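Local structure of metal cation efflux system protein CzcD (Cupriavidus metallidurans, 6VD9) at residues A[6-11]-A[22-27]; A[59-62]-A[66-69]. The protein binds and transports zinc, probably out of the cytoplasm into the periplasm, giving low-level metal resistance. All coordinates share one frame; numbering follows the deposited sequence.

Interaction 1 of 2, residues A[6-11]-A[22-27]; sequences AEVEKQ and HDLHIW. With NI (nickel (II) ion), chain E.
Helix 5-13 packs against strand 18-28, outermost of the three within this chain, through a small apolar contact on the helix-covered face of the sheet, part of the alpha-beta sandwich that forms the cytoplasmic C-terminal domain of cation diffusion facilitators. The short axes of 6-11 and 22-27 come within 11.0 Å of each other at their closest, with 137° between their directions, so the helix lies slantwise over the strand, and no hydrogen bond joins the two. Val8 is the buried centre. It meets Ile26 tip to tip, CG1 of Val8 lying 3.9 Å from CD1 of Ile26, while its other methyl, CG2, also approaches that CD1. Ile26 gets there by an extended outer chain (chi2 179°), which carries CD1 away from the strand toward the helix. Leu24, two residues earlier and also facing the helix, offers CD2 to both neighbours on the helix: to CG1 of Val8 and, 4.0 Å away, to CG of Glu9. Glu9 thus contributes the aliphatic part of its side chain. Phe64 of helix 53-64 also packs on Val8, and Leu36 and Val38 of strand 34-42 pack on Leu24, tying this patch to the rest of the hydrophobic layer. Toward its beginning, segment 22-27 leaves the helix and enters the nickel site, where Glu74 binds the metal too. The ring of His22 binds nickel through NE2 at 2.3 Å, and three waters also bind the ion. One of these waters donates a hydrogen bond to Asp23, its oxygen 2.6 Å from OD2.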
# COMPACT_ATOMS: atom_id res chain seq x y z
N ALA A 6 -14.30 -1.93 13.95
CA ALA A 6 -13.57 -2.04 15.24
C ALA A 6 -12.67 -3.27 15.29
O ALA A 6 -11.58 -3.15 15.79
CB ALA A 6 -14.52 -2.05 16.42
N GLU A 7 -13.17 -4.43 14.84
CA GLU A 7 -12.40 -5.68 14.85
C GLU A 7 -11.26 -5.47 13.87
O GLU A 7 -10.21 -5.97 14.17
CB GLU A 7 -13.23 -6.90 14.45
CG GLU A 7 -13.93 -7.61 15.60
CD GLU A 7 -13.08 -7.86 16.83
OE1 GLU A 7 -12.07 -8.57 16.70
OE2 GLU A 7 -13.43 -7.32 17.89
N VAL A 8 -11.50 -4.83 12.72
CA VAL A 8 -10.43 -4.64 11.69
C VAL A 8 -9.31 -3.83 12.36
O VAL A 8 -8.18 -4.29 12.34
CB VAL A 8 -10.95 -3.99 10.40
CG1 VAL A 8 -9.81 -3.71 9.43
CG2 VAL A 8 -12.04 -4.83 9.74
N GLU A 9 -9.64 -2.71 12.99
CA GLU A 9 -8.65 -1.86 13.72
C GLU A 9 -7.92 -2.70 14.77
O GLU A 9 -6.67 -2.67 14.82
CB GLU A 9 -9.36 -0.66 14.36
CG GLU A 9 -10.06 0.24 13.35
CD GLU A 9 -11.05 1.17 14.03
OE1 GLU A 9 -11.48 0.84 15.16
OE2 GLU A 9 -11.33 2.23 13.44
N LYS A 10 -8.65 -3.42 15.61
CA LYS A 10 -8.06 -4.26 16.68
C LYS A 10 -7.11 -5.25 16.03
O LYS A 10 -6.01 -5.45 16.53
CB LYS A 10 -9.16 -4.97 17.49
CG LYS A 10 -8.69 -5.99 18.53
CD LYS A 10 -9.78 -6.48 19.54
CE LYS A 10 -9.18 -7.44 20.56
NZ LYS A 10 -10.15 -8.02 21.51
N GLN A 11 -7.53 -5.90 14.94
CA GLN A 11 -6.70 -6.99 14.39
C GLN A 11 -5.43 -6.40 13.75
O GLN A 11 -4.41 -7.12 13.76
CB GLN A 11 -7.50 -7.86 13.43
CG GLN A 11 -8.59 -8.65 14.15
CD GLN A 11 -8.02 -9.47 15.28
OE1 GLN A 11 -6.95 -10.06 15.17
NE2 GLN A 11 -8.75 -9.48 16.39
N HIS A 22 -3.04 4.70 10.16
CA HIS A 22 -3.96 5.84 9.91
C HIS A 22 -4.49 5.66 8.50
O HIS A 22 -3.97 4.76 7.77
CB HIS A 22 -3.22 7.17 10.10
CG HIS A 22 -1.97 7.29 9.30
ND1 HIS A 22 -0.73 6.80 9.75
CD2 HIS A 22 -1.74 7.85 8.10
CE1 HIS A 22 0.18 7.06 8.84
NE2 HIS A 22 -0.40 7.69 7.83
N ASP A 23 -5.44 6.52 8.13
CA ASP A 23 -6.02 6.58 6.76
C ASP A 23 -6.51 5.17 6.35
O ASP A 23 -6.25 4.76 5.19
CB ASP A 23 -5.01 7.11 5.73
CG ASP A 23 -4.43 8.50 5.98
OD1 ASP A 23 -4.78 9.10 6.97
OD2 ASP A 23 -3.59 8.95 5.17
N LEU A 24 -7.18 4.45 7.26
CA LEU A 24 -7.85 3.17 6.94
C LEU A 24 -9.11 3.53 6.17
O LEU A 24 -9.94 4.32 6.72
CB LEU A 24 -8.18 2.39 8.22
CG LEU A 24 -8.99 1.12 8.05
CD1 LEU A 24 -8.23 0.08 7.18
CD2 LEU A 24 -9.26 0.50 9.41
N HIS A 25 -9.24 3.01 4.97
CA HIS A 25 -10.48 3.14 4.16
C HIS A 25 -10.97 1.77 3.72
O HIS A 25 -10.17 0.95 3.23
CB HIS A 25 -10.29 4.08 2.97
CG HIS A 25 -9.76 5.42 3.33
ND1 HIS A 25 -10.57 6.46 3.76
CD2 HIS A 25 -8.51 5.93 3.23
CE1 HIS A 25 -9.82 7.53 3.96
NE2 HIS A 25 -8.57 7.24 3.62
N ILE A 26 -12.26 1.51 3.90
CA ILE A 26 -12.85 0.20 3.55
C ILE A 26 -14.17 0.53 2.88
O ILE A 26 -15.00 1.27 3.47
CB ILE A 26 -13.00 -0.77 4.75
CG1 ILE A 26 -11.73 -1.00 5.57
CG2 ILE A 26 -13.54 -2.10 4.26
CD1 ILE A 26 -11.96 -1.94 6.74
N TRP A 27 -14.28 0.17 1.61
CA TRP A 27 -15.44 0.54 0.77
C TRP A 27 -15.78 -0.64 -0.13
O TRP A 27 -14.93 -1.52 -0.28
CB TRP A 27 -15.13 1.81 -0.01
CG TRP A 27 -14.22 1.69 -1.19
CD1 TRP A 27 -14.60 1.70 -2.50
CD2 TRP A 27 -12.78 1.66 -1.19
NE1 TRP A 27 -13.50 1.65 -3.32
CE2 TRP A 27 -12.37 1.62 -2.54
CE3 TRP A 27 -11.79 1.64 -0.18
CZ2 TRP A 27 -11.02 1.58 -2.92
CZ3 TRP A 27 -10.46 1.61 -0.55
CH2 TRP A 27 -10.09 1.58 -1.90
NI NI E . 0.65 8.05 5.79
O HOH W 1 -1.14 9.69 5.21
O HOH W 2 1.73 8.69 4.37
O HOH W 3 1.86 9.56 6.95

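Interaction 2 of 2, residues A[59-62]-A[66-69]; sequences MLAD and ITHV
The helix-to-strand connection of a beta-alpha-beta crossover, in which helix 53-64 links the parallel neighbours 34-42 and 68-74, brings Leu60 and Ala61, near the end of the helix, against Ile66, Thr67 and Val69, where the chain sets off into the sheet. One backbone hydrogen bond spans the connection: Ile66 N gives its hydrogen to Leu60 O at 3.0 Å, and the bond is nearly straight at the hydrogen (166°). The donor sits well above the carbonyl plane, 42° out of it, as the returning chain comes in over the carbonyl group. Beside this bond, the carbonyl oxygen of Ile66 faces Ala61, with its O 3.5 Å from Ala61 CA in a bent CH...O contact. Apolar side chains complete the join. Leu60 crosses Val69 at a slant, its CD1 lying 4.0 Å from CG2 of Val69 and a little farther from CG1; an extended outer chain (chi2 168°) carries CD1 out to Val69. On the more exposed side, CB of Ala61 lies 4.2 Å from CG2 of Thr67. Val69 reaches the dimer partner as well: its carbonyl oxygen is hydrogen-bonded to His39 of the second subunit, and it packs on Gln72 of that subunit. Leu60 and Ile66 are both buried against the sheet, where they pack on Leu36 of the central strand 34-42; Ile66 also touches Ala34, and backbone hydrogen bonding joins His68 to Leu36.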
# COMPACT_ATOMS: atom_id res chain seq x y z
N MET A 59 -4.67 -12.29 7.57
CA MET A 59 -5.68 -11.96 8.60
C MET A 59 -6.88 -11.29 7.92
O MET A 59 -8.04 -11.56 8.30
CB MET A 59 -5.07 -11.08 9.70
CG MET A 59 -6.08 -10.51 10.65
SD MET A 59 -6.82 -9.00 10.06
CE MET A 59 -5.43 -7.87 10.13
N LEU A 60 -6.65 -10.41 6.94
CA LEU A 60 -7.76 -9.63 6.33
C LEU A 60 -8.64 -10.56 5.49
O LEU A 60 -9.87 -10.39 5.50
CB LEU A 60 -7.17 -8.48 5.51
CG LEU A 60 -6.54 -7.38 6.36
CD1 LEU A 60 -5.74 -6.45 5.48
CD2 LEU A 60 -7.62 -6.63 7.14
N ALA A 61 -8.02 -11.54 4.87
CA ALA A 61 -8.72 -12.56 4.05
C ALA A 61 -9.52 -13.46 4.99
O ALA A 61 -10.73 -13.57 4.79
CB ALA A 61 -7.75 -13.31 3.20
N ASP A 62 -8.88 -13.99 6.03
CA ASP A 62 -9.45 -15.05 6.90
C ASP A 62 -10.56 -14.49 7.79
O ASP A 62 -11.61 -15.15 7.95
CB ASP A 62 -8.39 -15.69 7.78
CG ASP A 62 -7.39 -16.51 6.99
OD1 ASP A 62 -7.80 -17.07 5.95
OD2 ASP A 62 -6.21 -16.54 7.39
N ILE A 66 -11.61 -9.91 3.12
CA ILE A 66 -11.09 -8.74 2.35
C ILE A 66 -9.84 -9.19 1.60
O ILE A 66 -8.84 -9.56 2.26
CB ILE A 66 -10.82 -7.53 3.26
CG1 ILE A 66 -12.08 -7.13 4.03
CG2 ILE A 66 -10.27 -6.37 2.44
CD1 ILE A 66 -11.91 -5.94 4.96
N THR A 67 -9.91 -9.22 0.28
CA THR A 67 -8.79 -9.73 -0.55
C THR A 67 -8.32 -8.67 -1.56
O THR A 67 -7.42 -9.01 -2.35
CB THR A 67 -9.18 -11.03 -1.27
OG1 THR A 67 -10.23 -10.72 -2.18
CG2 THR A 67 -9.62 -12.13 -0.34
N HIS A 68 -8.93 -7.47 -1.57
CA HIS A 68 -8.49 -6.34 -2.42
C HIS A 68 -7.86 -5.33 -1.47
O HIS A 68 -8.62 -4.57 -0.86
CB HIS A 68 -9.66 -5.72 -3.20
CG HIS A 68 -10.12 -6.55 -4.35
ND1 HIS A 68 -10.96 -7.64 -4.20
CD2 HIS A 68 -9.83 -6.46 -5.67
CE1 HIS A 68 -11.17 -8.20 -5.37
NE2 HIS A 68 -10.49 -7.49 -6.30
N VAL A 69 -6.55 -5.42 -1.28
CA VAL A 69 -5.81 -4.68 -0.21
C VAL A 69 -4.64 -3.89 -0.80
O VAL A 69 -3.91 -4.40 -1.66
CB VAL A 69 -5.36 -5.70 0.85
CG1 VAL A 69 -4.32 -5.16 1.80
CG2 VAL A 69 -6.55 -6.24 1.61

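In the fold
The two contacts follow one another along the chain, interaction 1 closing before interaction 2 opens, with their centres 12 Å apart. Both join a helix to the same mixed sheet, but at its two outer strands within this chain: interaction 1 uses strand 18-28, interaction 2 strand 68-74, and strand 34-42 lies between. They meet directly where Gln11 CB packs 3.6 Å from Met59 SD, linking the two helices, and where Ile26 CG2 lies 4.2 Å from Ile66 CD1. Helices 5-13 and 53-64 thus share one apolar layer over the sheet, in a domain whose strands also carry the nickel-binding residues His22, His39 and Glu74.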